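Local coordinates for protein PadR family transcriptional regulator (Listeria monocytogenes, PDB 6ABQ) that probably binds DNA as a dimeric PadR-family transcription factor, regulating gene expression through a winged helix-turn-helix domain in response to ligand, at residues 8-13 against 43-48. Residues are numbered along the deposited sequence; the frame is centred on the assembly and turned at random.
Sequences KGLTEL and LGFDEI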
ATOM      1  N   LYS B   8       2.780  12.604  -7.446  1.00 44.59           N
ATOM      2  CA  LYS B   8       2.242  11.565  -8.321  1.00 44.85           C
ATOM      3  C   LYS B   8       2.961  10.238  -8.016  1.00 42.48           C
ATOM      4  O   LYS B   8       3.775  10.164  -7.081  1.00 40.52           O
ATOM      5  CB  LYS B   8       2.407  11.944  -9.809  1.00 49.49           C
ATOM      6  CG  LYS B   8       1.863  13.306 -10.240  1.00 53.22           C
ATOM      7  CD  LYS B   8       0.345  13.345 -10.264  1.00 53.96           C
ATOM      8  CE  LYS B   8      -0.164  14.643 -10.864  1.00 59.32           C
ATOM      9  NZ  LYS B   8      -1.636  14.745 -10.690  1.00 60.27           N
ATOM     10  N   GLY B   9       2.651   9.202  -8.798  1.00 43.40           N
ATOM     11  CA  GLY B   9       3.287   7.889  -8.672  1.00 42.65           C
ATOM     12  C   GLY B   9       2.950   7.141  -7.396  1.00 39.18           C
ATOM     13  O   GLY B   9       3.775   6.385  -6.890  1.00 38.83           O
ATOM     14  N   LEU B  10       1.732   7.349  -6.888  1.00 37.42           N
ATOM     15  CA  LEU B  10       1.278   6.741  -5.628  1.00 34.90           C
ATOM     16  C   LEU B  10       0.484   5.441  -5.795  1.00 34.86           C
ATOM     17  O   LEU B  10       0.152   4.793  -4.795  1.00 33.57           O
ATOM     18  CB  LEU B  10       0.449   7.743  -4.807  1.00 33.94           C
ATOM     19  CG  LEU B  10       0.967   9.150  -4.487  1.00 34.50           C
ATOM     20  CD1 LEU B  10      -0.145   9.985  -3.868  1.00 35.02           C
ATOM     21  CD2 LEU B  10       2.189   9.122  -3.580  1.00 33.74           C
ATOM     22  N   THR B  11       0.202   5.053  -7.043  1.00 36.92           N
ATOM     23  CA  THR B  11      -0.707   3.926  -7.338  1.00 37.48           C
ATOM     24  C   THR B  11      -0.331   2.617  -6.627  1.00 37.14           C
ATOM     25  O   THR B  11      -1.160   2.055  -5.898  1.00 35.99           O
ATOM     26  CB  THR B  11      -0.890   3.699  -8.859  1.00 41.13           C
ATOM     27  OG1 THR B  11      -1.222   4.944  -9.481  1.00 42.27           O
ATOM     28  CG2 THR B  11      -2.019   2.695  -9.140  1.00 42.05           C
ATOM     29  N   GLU B  12       0.911   2.163  -6.824  1.00 38.81           N
ATOM     30  CA  GLU B  12       1.404   0.914  -6.227  1.00 39.91           C
ATOM     31  C   GLU B  12       1.319   0.921  -4.695  1.00 37.49           C
ATOM     32  O   GLU B  12       0.821  -0.040  -4.104  1.00 38.03           O
ATOM     33  CB  GLU B  12       2.831   0.589  -6.696  1.00 43.18           C
ATOM     34  CG  GLU B  12       2.938   0.123  -8.146  1.00 47.50           C
ATOM     35  CD  GLU B  12       3.248   1.250  -9.126  1.00 48.33           C
ATOM     36  OE1 GLU B  12       2.603   2.329  -9.059  1.00 45.52           O
ATOM     37  OE2 GLU B  12       4.149   1.052  -9.976  1.00 52.64           O
ATOM     38  N   LEU B  13       1.772   2.020  -4.079  1.00 35.48           N
ATOM     39  CA  LEU B  13       1.785   2.204  -2.618  1.00 34.18           C
ATOM     40  C   LEU B  13       0.412   2.235  -1.960  1.00 32.76           C
ATOM     41  O   LEU B  13       0.294   1.939  -0.771  1.00 33.16           O
ATOM     42  CB  LEU B  13       2.550   3.478  -2.241  1.00 33.21           C
ATOM     43  CG  LEU B  13       3.995   3.366  -1.751  1.00 34.71           C
ATOM     44  CD1 LEU B  13       4.944   2.935  -2.860  1.00 36.84           C
ATOM     45  CD2 LEU B  13       4.454   4.678  -1.131  1.00 33.72           C
ATOM     46  N   LEU B  43      -8.572  14.561  -1.764  1.00 22.92           N
ATOM     47  CA  LEU B  43      -7.752  14.159  -0.624  1.00 24.31           C
ATOM     48  C   LEU B  43      -6.252  14.230  -0.939  1.00 26.61           C
ATOM     49  O   LEU B  43      -5.430  14.328  -0.035  1.00 29.20           O
ATOM     50  CB  LEU B  43      -8.144  12.735  -0.209  1.00 22.06           C
ATOM     51  CG  LEU B  43      -7.577  12.030   1.025  1.00 23.47           C
ATOM     52  CD1 LEU B  43      -7.937  12.791   2.290  1.00 25.54           C
ATOM     53  CD2 LEU B  43      -8.125  10.613   1.075  1.00 21.19           C
ATOM     54  N   GLY B  44      -5.913  14.186  -2.226  1.00 26.19           N
ATOM     55  CA  GLY B  44      -4.536  14.231  -2.685  1.00 28.64           C
ATOM     56  C   GLY B  44      -4.117  13.020  -3.499  1.00 27.61           C
ATOM     57  O   GLY B  44      -2.987  12.968  -3.993  1.00 29.92           O
ATOM     58  N   PHE B  45      -5.012  12.039  -3.640  1.00 30.53           N
ATOM     59  CA  PHE B  45      -4.717  10.868  -4.463  1.00 29.56           C
ATOM     60  C   PHE B  45      -5.222  11.122  -5.885  1.00 28.56           C
ATOM     61  O   PHE B  45      -6.286  10.641  -6.300  1.00 26.17           O
ATOM     62  CB  PHE B  45      -5.248   9.574  -3.825  1.00 27.61           C
ATOM     63  CG  PHE B  45      -4.781   9.345  -2.397  1.00 28.90           C
ATOM     64  CD1 PHE B  45      -3.462   9.631  -2.002  1.00 31.97           C
ATOM     65  CD2 PHE B  45      -5.661   8.812  -1.446  1.00 27.39           C
ATOM     66  CE1 PHE B  45      -3.042   9.422  -0.693  1.00 33.51           C
ATOM     67  CE2 PHE B  45      -5.240   8.590  -0.137  1.00 28.88           C
ATOM     68  CZ  PHE B  45      -3.931   8.900   0.241  1.00 31.95           C
ATOM     69  N   ASP B  46      -4.417  11.903  -6.604  1.00 30.79           N
ATOM     70  CA  ASP B  46      -4.763  12.549  -7.876  1.00 30.79           C
ATOM     71  C   ASP B  46      -4.875  11.650  -9.096  1.00 29.93           C
ATOM     72  O   ASP B  46      -5.476  12.048 -10.091  1.00 29.48           O
ATOM     73  CB  ASP B  46      -3.719  13.628  -8.205  1.00 34.08           C
ATOM     74  CG  ASP B  46      -4.157  15.013  -7.796  1.00 34.83           C
ATOM     75  OD1 ASP B  46      -5.342  15.364  -8.020  1.00 32.98           O
ATOM     76  OD2 ASP B  46      -3.308  15.765  -7.268  1.00 37.61           O
ATOM     77  N   GLU B  47      -4.273  10.469  -9.047  1.00 30.11           N
ATOM     78  CA  GLU B  47      -4.171   9.652 -10.253  1.00 30.21           C
ATOM     79  C   GLU B  47      -5.206   8.530 -10.354  1.00 27.61           C
ATOM     80  O   GLU B  47      -5.367   7.961 -11.439  1.00 27.70           O
ATOM     81  CB  GLU B  47      -2.732   9.165 -10.481  1.00 33.04           C
ATOM     82  CG  GLU B  47      -1.795  10.296 -10.894  1.00 36.12           C
ATOM     83  CD  GLU B  47      -0.381   9.845 -11.212  1.00 39.41           C
ATOM     84  OE1 GLU B  47       0.193   9.052 -10.435  1.00 39.92           O
ATOM     85  OE2 GLU B  47       0.169  10.301 -12.241  1.00 41.79           O
ATOM     86  N   ILE B  48      -5.921   8.240  -9.256  1.00 25.64           N
ATOM     87  CA  ILE B  48      -7.030   7.268  -9.257  0.50 23.31           C
ATOM     88  C   ILE B  48      -8.137   7.736 -10.202  1.00 22.23           C
ATOM     89  O   ILE B  48      -8.645   8.853 -10.054  1.00 21.96           O
ATOM     90  CB  ILE B  48      -7.609   7.019  -7.836  0.50 21.83           C
ATOM     91  CG1 ILE B  48      -6.683   6.132  -7.017  0.50 22.78           C
ATOM     92  CG2 ILE B  48      -8.967   6.328  -7.875  0.50 19.61           C
ATOM     93  CD1 ILE B  48      -6.001   6.879  -5.909  0.50 24.19           C
TER
HETATM   94  O   HOH W   1      -0.515   9.104  -7.710  1.00  9.25           O
HETATM   95  O   HOH W   2       0.778   6.315 -10.039  1.00  8.47           O
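In this PadR-type winged helix-turn-helix protein, the loop 8-13 ahead of helix 17-27 lies against the connection 43-48 between helices 33-42 and 50-62, and the carboxylate of Glu47 is the hub between them. Glu47 CG stands beside its own backbone N (chi1 -71°) and the chain runs extended from there, carrying OE1 to the backbone of the opposite loop. Gly9 N donates to Glu47 OE1 at 3.0 Å, arriving from above the carboxylate plane. Two waters also donate to this oxygen; one accepts from Leu10 N, the other hydrogen-bonds to Thr11 OG1, so Glu47 OE1 accepts three bonds, one directly from Gly9. Glycine suits position 9, whose phi is positive. The Lys8 chain, bent at chi2 (-72°), crosses Glu47 obliquely, Lys8 CD lying 3.6 Å from Glu47 OE2. Lysine is long enough to continue past this carboxylate, and Lys8 NZ makes a long salt bridge, 3.9 Å, with Asp46 OD2. Ile102 of the second subunit packs on both Leu10 and Phe45, so the buried apolar side also belongs to the dimer packing. Gly44 follows helix 33-42 in a Schellman motif; glycine suits it because a CB would press on Leu43 O. The Leu10 side chain meets Phe45 at about a right angle, with Leu10 CD1 3.8 Å from Phe45 CD1, at the ring edge and near the ring plane.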